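Local coordinates for protein oxidoreductase (Thermotoga maritima, PDB 1ZH8) that is a GFO/IDH/MocA-family oxidoreductase that probably catalyses NADP-dependent oxidation of an alcohol group or the reverse reduction, at residues R31-P36 / N178-T183; A205-I210 / S236-E241. All coordinates share one frame; numbering follows the deposited sequence.

Interaction 1 (R31-P36 / N178-T183); sequences RELHLP and NKYVHT. With NAP (NADP nicotinamide-adenine-dinucleotide phosphate), chain D.
E32 places CG opposite its carbonyl carbon (chi1 -77°) and runs straight out to the carboxylate; K179, coming from the opposite direction, tucks CG between backbone N and carbonyl carbon (chi1 67°) and bends further along, at chi3, to bring its ammonium group up to the acid. The resulting salt bridge spans the nucleotide cleft, from helix 28-39 of the Rossmann fold to the loop ahead of helix 184-187. K179 NZ donates to E32 OE1 at 2.8 Å, using the syn lone pair, while its bond to E32 OE2 at 2.9 Å is weak. On the anti side, R31 NH1 reaches E32 OE2 at 3.2 Å, 25° out of the carboxylate plane, making a three-residue network. A water donates to E32 OE1 at 2.7 Å and continues weakly to Y180 OH.

Beside the salt bridge, L33 and Y180 meet next to the cofactor. L33 CD1 lies 3.9 Å from Y180 OH. The same L33 CD1 is 3.6 Å from NAP C4N, the nicotinamide carbon through which dehydrogenases of this kind pass hydride. The Y180 ring offers its edge to the nicotinamide-side phosphate, CE1 being 3.6 Å from O2N. T183 lays its methyl CG2 3.5 Å from O2A of the other phosphate. Its hydroxyl bonds back to Y180 O, and N178 OD1 takes the Y180 amide in an Asx turn, so the loop that presents Y180 is tied down from both ends.

With two cationic partners, the E32 carboxylate probably stays ionised and is likely to balance part of their positive charge; the cleft is thus bridged by charge at its rim, while a leucine and a tyrosine border the nicotinamide within.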
# COMPACT_ATOMS: atom_id res chain seq x y z
N ARG A 31 14.47 25.47 20.38
CA ARG A 31 14.20 25.43 21.80
C ARG A 31 14.04 24.00 22.29
O ARG A 31 14.56 23.64 23.34
CB ARG A 31 12.89 26.16 22.12
CG ARG A 31 12.93 27.69 22.16
CD ARG A 31 11.66 28.24 22.83
NE ARG A 31 10.53 28.12 21.93
CZ ARG A 31 9.53 27.25 22.04
NH1 ARG A 31 9.45 26.40 23.07
NH2 ARG A 31 8.58 27.24 21.11
N GLU A 32 13.32 23.19 21.52
CA GLU A 32 12.73 21.98 22.09
C GLU A 32 13.50 20.74 21.70
O GLU A 32 13.47 19.73 22.41
CB GLU A 32 11.25 21.87 21.70
CG GLU A 32 10.34 22.82 22.52
CD GLU A 32 8.84 22.67 22.22
OE1 GLU A 32 8.44 21.69 21.54
OE2 GLU A 32 8.06 23.55 22.68
N LEU A 33 14.20 20.83 20.57
CA LEU A 33 14.86 19.67 19.98
C LEU A 33 16.38 19.86 19.99
O LEU A 33 17.11 18.99 20.44
CB LEU A 33 14.30 19.42 18.57
CG LEU A 33 12.78 19.15 18.47
CD1 LEU A 33 12.36 18.95 17.04
CD2 LEU A 33 12.34 17.93 19.31
N HIS A 34 16.85 21.04 19.55
CA HIS A 34 18.30 21.29 19.46
C HIS A 34 18.97 21.63 20.77
O HIS A 34 20.00 21.06 21.10
CB HIS A 34 18.62 22.34 18.38
CG HIS A 34 18.47 21.81 16.99
ND1 HIS A 34 19.26 22.23 15.94
CD2 HIS A 34 17.65 20.86 16.48
CE1 HIS A 34 18.91 21.59 14.84
NE2 HIS A 34 17.94 20.74 15.14
N LEU A 35 18.38 22.54 21.54
CA LEU A 35 19.01 22.95 22.77
C LEU A 35 19.19 21.81 23.78
O LEU A 35 20.28 21.64 24.31
CB LEU A 35 18.26 24.12 23.40
CG LEU A 35 18.95 24.75 24.61
CD1 LEU A 35 20.24 25.46 24.20
CD2 LEU A 35 17.98 25.71 25.26
N PRO A 36 18.15 21.00 24.03
CA PRO A 36 18.37 19.94 25.03
C PRO A 36 19.47 18.94 24.59
O PRO A 36 20.23 18.45 25.42
CB PRO A 36 17.00 19.23 25.13
CG PRO A 36 16.03 20.14 24.50
CD PRO A 36 16.79 20.95 23.47
N ASN A 178 -1.99 21.21 17.70
CA ASN A 178 -0.63 20.90 17.38
C ASN A 178 0.12 22.18 17.07
O ASN A 178 -0.33 22.99 16.25
CB ASN A 178 -0.59 19.94 16.22
CG ASN A 178 0.81 19.51 15.86
OD1 ASN A 178 1.70 20.33 15.60
ND2 ASN A 178 1.01 18.21 15.83
N LYS A 179 1.26 22.38 17.72
CA LYS A 179 2.02 23.62 17.59
C LYS A 179 2.61 23.87 16.18
O LYS A 179 2.71 25.02 15.74
CB LYS A 179 3.13 23.68 18.65
CG LYS A 179 4.22 22.62 18.44
CD LYS A 179 5.29 22.64 19.51
CE LYS A 179 5.03 21.62 20.59
NZ LYS A 179 5.66 22.10 21.83
N TYR A 180 2.99 22.81 15.46
CA TYR A 180 3.61 22.98 14.14
C TYR A 180 2.62 23.53 13.14
O TYR A 180 2.99 24.24 12.21
CB TYR A 180 4.19 21.67 13.62
CG TYR A 180 5.33 21.13 14.42
CD1 TYR A 180 6.53 21.84 14.53
CD2 TYR A 180 5.24 19.89 15.05
CE1 TYR A 180 7.61 21.33 15.27
CE2 TYR A 180 6.30 19.37 15.79
CZ TYR A 180 7.48 20.09 15.90
OH TYR A 180 8.53 19.56 16.62
N VAL A 181 1.36 23.19 13.35
CA VAL A 181 0.27 23.62 12.48
C VAL A 181 0.13 25.15 12.40
O VAL A 181 -0.33 25.69 11.38
CB VAL A 181 -1.04 22.93 12.93
CG1 VAL A 181 -2.27 23.67 12.47
CG2 VAL A 181 -1.04 21.47 12.47
N HIS A 182 0.54 25.85 13.45
CA HIS A 182 0.30 27.30 13.53
C HIS A 182 1.43 28.22 13.05
O HIS A 182 1.27 29.44 13.04
CB HIS A 182 -0.18 27.66 14.93
CG HIS A 182 -1.50 27.05 15.26
ND1 HIS A 182 -2.67 27.44 14.65
CD2 HIS A 182 -1.83 26.04 16.10
CE1 HIS A 182 -3.67 26.71 15.12
NE2 HIS A 182 -3.19 25.86 16.00
N THR A 183 2.55 27.63 12.62
CA THR A 183 3.67 28.39 12.11
C THR A 183 3.39 28.88 10.67
O THR A 183 2.87 28.13 9.83
CB THR A 183 4.96 27.57 12.12
OG1 THR A 183 4.74 26.35 11.41
CG2 THR A 183 5.37 27.28 13.55
PA NAP D . 9.41 27.68 13.68
O1A NAP D . 8.95 27.46 15.08
O2A NAP D . 8.54 28.58 12.90
O5B NAP D . 10.94 28.18 13.74
C5B NAP D . 11.44 29.05 12.75
C4B NAP D . 12.23 30.14 13.44
O4B NAP D . 12.95 30.90 12.48
C3B NAP D . 11.33 31.11 14.18
O3B NAP D . 12.05 31.47 15.33
C2B NAP D . 11.26 32.27 13.20
O2B NAP D . 10.83 33.58 13.55
C1B NAP D . 12.69 32.28 12.71
N9A NAP D . 12.82 33.06 11.48
C8A NAP D . 11.88 33.21 10.47
N7A NAP D . 12.43 34.00 9.52
C5A NAP D . 13.68 34.34 9.90
C6A NAP D . 14.68 35.12 9.33
N6A NAP D . 14.48 35.72 8.17
N1A NAP D . 15.88 35.28 9.96
C2A NAP D . 16.10 34.68 11.18
N3A NAP D . 15.12 33.91 11.76
C4A NAP D . 13.94 33.75 11.13
O3 NAP D . 9.47 26.27 12.93
PN NAP D . 10.31 25.00 13.45
O1N NAP D . 11.28 25.31 14.55
O2N NAP D . 9.25 24.01 13.56
O5D NAP D . 11.21 24.58 12.18
C5D NAP D . 12.44 25.19 11.84
C4D NAP D . 13.28 24.19 11.05
O4D NAP D . 13.44 23.01 11.84
C3D NAP D . 12.57 23.76 9.76
O3D NAP D . 13.49 23.66 8.70
C2D NAP D . 12.00 22.39 10.07
O2D NAP D . 11.92 21.57 8.92
C1D NAP D . 12.99 21.88 11.11
N1N NAP D . 12.35 20.90 11.98
C2N NAP D . 12.89 19.65 12.05
C3N NAP D . 12.32 18.66 12.86
C7N NAP D . 13.05 17.36 13.11
O7N NAP D . 12.38 16.42 13.91
N7N NAP D . 14.27 17.12 12.59
C4N NAP D . 11.19 18.98 13.62
C5N NAP D . 10.64 20.27 13.56
C6N NAP D . 11.24 21.23 12.73
P2B NAP D . 10.66 34.33 14.97
O1X NAP D . 11.97 34.95 15.42
O2X NAP D . 10.19 33.38 16.04
O3X NAP D . 9.63 35.40 14.69
O HOH W 1 9.02 19.57 19.89

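Interaction 2 (A205-I210 / S236-E241); sequences AAMRLI and SIFEFE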
# COMPACT_ATOMS: atom_id res chain seq x y z
N ALA A 205 14.35 9.00 4.32
CA ALA A 205 15.65 8.76 4.90
C ALA A 205 15.69 7.33 5.47
O ALA A 205 16.60 6.54 5.14
CB ALA A 205 15.97 9.80 5.95
N ALA A 206 14.67 6.99 6.25
CA ALA A 206 14.62 5.67 6.89
C ALA A 206 14.53 4.53 5.88
O ALA A 206 15.27 3.55 5.99
CB ALA A 206 13.49 5.60 7.90
N MSE A 207 13.67 4.66 4.89
CA MSE A 207 13.50 3.59 3.90
C MSE A 207 14.80 3.38 3.11
O MSE A 207 15.19 2.23 2.82
CB MSE A 207 12.33 3.90 2.99
CG MSE A 207 11.02 3.97 3.76
SE MSE A 207 9.45 4.24 2.65
CE MSE A 207 9.35 6.22 2.66
N ARG A 208 15.48 4.48 2.78
CA ARG A 208 16.74 4.37 2.05
C ARG A 208 17.83 3.76 2.92
O ARG A 208 18.69 3.01 2.43
CB ARG A 208 17.19 5.72 1.46
CG ARG A 208 16.22 6.34 0.44
CD ARG A 208 16.71 7.72 -0.06
NE ARG A 208 18.13 7.70 -0.44
CZ ARG A 208 19.10 8.27 0.27
NH1 ARG A 208 18.82 8.93 1.37
NH2 ARG A 208 20.37 8.17 -0.13
N LEU A 209 17.81 4.05 4.22
CA LEU A 209 18.82 3.50 5.10
C LEU A 209 18.69 1.98 5.18
O LEU A 209 19.68 1.23 5.13
CB LEU A 209 18.70 4.12 6.48
CG LEU A 209 19.61 3.60 7.59
CD1 LEU A 209 21.06 4.00 7.32
CD2 LEU A 209 19.14 4.14 8.94
N ILE A 210 17.45 1.52 5.28
CA ILE A 210 17.19 0.11 5.51
C ILE A 210 17.27 -0.69 4.22
O ILE A 210 17.81 -1.78 4.22
CB ILE A 210 15.82 -0.11 6.20
CG1 ILE A 210 15.81 0.55 7.58
CG2 ILE A 210 15.54 -1.61 6.35
CD1 ILE A 210 14.43 0.83 8.10
N SER A 236 1.49 5.63 -1.88
CA SER A 236 2.48 5.35 -2.92
C SER A 236 2.89 3.89 -3.00
O SER A 236 2.91 3.18 -2.00
CB SER A 236 3.73 6.19 -2.65
OG SER A 236 4.35 5.76 -1.47
N ILE A 237 3.23 3.45 -4.21
CA ILE A 237 4.02 2.23 -4.39
C ILE A 237 5.31 2.60 -5.07
O ILE A 237 5.39 3.58 -5.84
CB ILE A 237 3.35 1.16 -5.27
CG1 ILE A 237 2.64 1.81 -6.44
CG2 ILE A 237 2.37 0.33 -4.46
CD1 ILE A 237 2.28 0.81 -7.49
N PHE A 238 6.31 1.79 -4.84
CA PHE A 238 7.60 2.04 -5.44
C PHE A 238 8.39 0.74 -5.43
O PHE A 238 7.99 -0.25 -4.83
CB PHE A 238 8.35 3.16 -4.70
CG PHE A 238 8.35 3.01 -3.20
CD1 PHE A 238 7.22 3.40 -2.44
CD2 PHE A 238 9.44 2.48 -2.54
CE1 PHE A 238 7.18 3.29 -1.06
CE2 PHE A 238 9.43 2.36 -1.13
CZ PHE A 238 8.30 2.77 -0.39
N GLU A 239 9.51 0.74 -6.13
CA GLU A 239 10.37 -0.41 -6.14
C GLU A 239 11.78 0.10 -5.84
O GLU A 239 12.20 1.12 -6.36
CB GLU A 239 10.27 -1.10 -7.51
CG GLU A 239 11.05 -2.38 -7.65
CD GLU A 239 10.80 -3.09 -8.99
OE1 GLU A 239 10.21 -2.48 -9.91
OE2 GLU A 239 11.19 -4.27 -9.11
N PHE A 240 12.47 -0.58 -4.94
CA PHE A 240 13.86 -0.27 -4.71
C PHE A 240 14.70 -0.83 -5.87
O PHE A 240 14.25 -1.74 -6.59
CB PHE A 240 14.31 -0.87 -3.38
CG PHE A 240 13.69 -0.23 -2.17
CD1 PHE A 240 12.48 -0.72 -1.65
CD2 PHE A 240 14.33 0.82 -1.53
CE1 PHE A 240 11.92 -0.15 -0.51
CE2 PHE A 240 13.75 1.42 -0.40
CZ PHE A 240 12.55 0.94 0.11
N GLU A 241 15.91 -0.30 -6.05
CA GLU A 241 16.82 -0.81 -7.07
C GLU A 241 17.12 -2.27 -6.87
O GLU A 241 17.46 -2.95 -7.82
CB GLU A 241 18.14 -0.05 -7.10
CG GLU A 241 18.03 1.37 -7.68
CD GLU A 241 19.33 2.15 -7.55
OE1 GLU A 241 20.33 1.57 -7.05
OE2 GLU A 241 19.36 3.34 -7.94
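Selenomethionine M207 meets F238 and F240 where helix 195-211 packs on strand 233-240, a helix laid against one face of the large mixed sheet in the GFO/IDH/MocA C-terminal domain. Just ahead of it in the helix, A206 faces F148 and W168. M207 then sends its CB toward the strand and carries the whole contact. Its CG is anti to the carbonyl carbon (chi1 -63°) and the chain runs on extended, which carries SE to 3.6 Å from F238 CZ. This is a Met-aromatic contact: SE sits 4.8 Å from the centroid of the F238 ring and 64° off its normal, an oblique approach, with the two side chains crossing at about a right angle. F322 of helix 313-329 packs edge-to-face with the same phenyl.

The base of M207 belongs to F240, whose CZ lies 4.1 Å from M207 CB and whose CE2 approaches M207 O at 3.6 Å. Cutting F240 back to an alanine is likely to open a gap between M207 and the strand and to leave the F238 ring without its in-plane neighbour.

R208 sets off away from the strand at CB, and its guanidinium makes salt bridges with D319 and E213, while L209 and I210 pack on helix 146-156. On the strand, I237 faces the other way and packs on I237 of the second subunit, so the sheet has the helix on one face and the dimer partner on the other. Between the two phenyls, F240 CZ comes in at the edge of the F238 ring, in its plane, 3.6 Å from F238 CE2.

The two contacts lie on opposite sides of the chain's centre, their centres 28 Å apart and their nearest atoms about 14 Å apart. They follow one another along the chain: interaction 1 closes before interaction 2 opens. Interaction 1 joins two domains, pairing helix 28-39 of the Rossmann fold with a loop that follows strand 163-171. Interaction 2 stays within the C-terminal domain. Strands 163-171 and 233-240 belong to the same mixed sheet, so this sheet connects the loop at the cofactor cleft with the helix-packed core and, on its other face, with the second subunit.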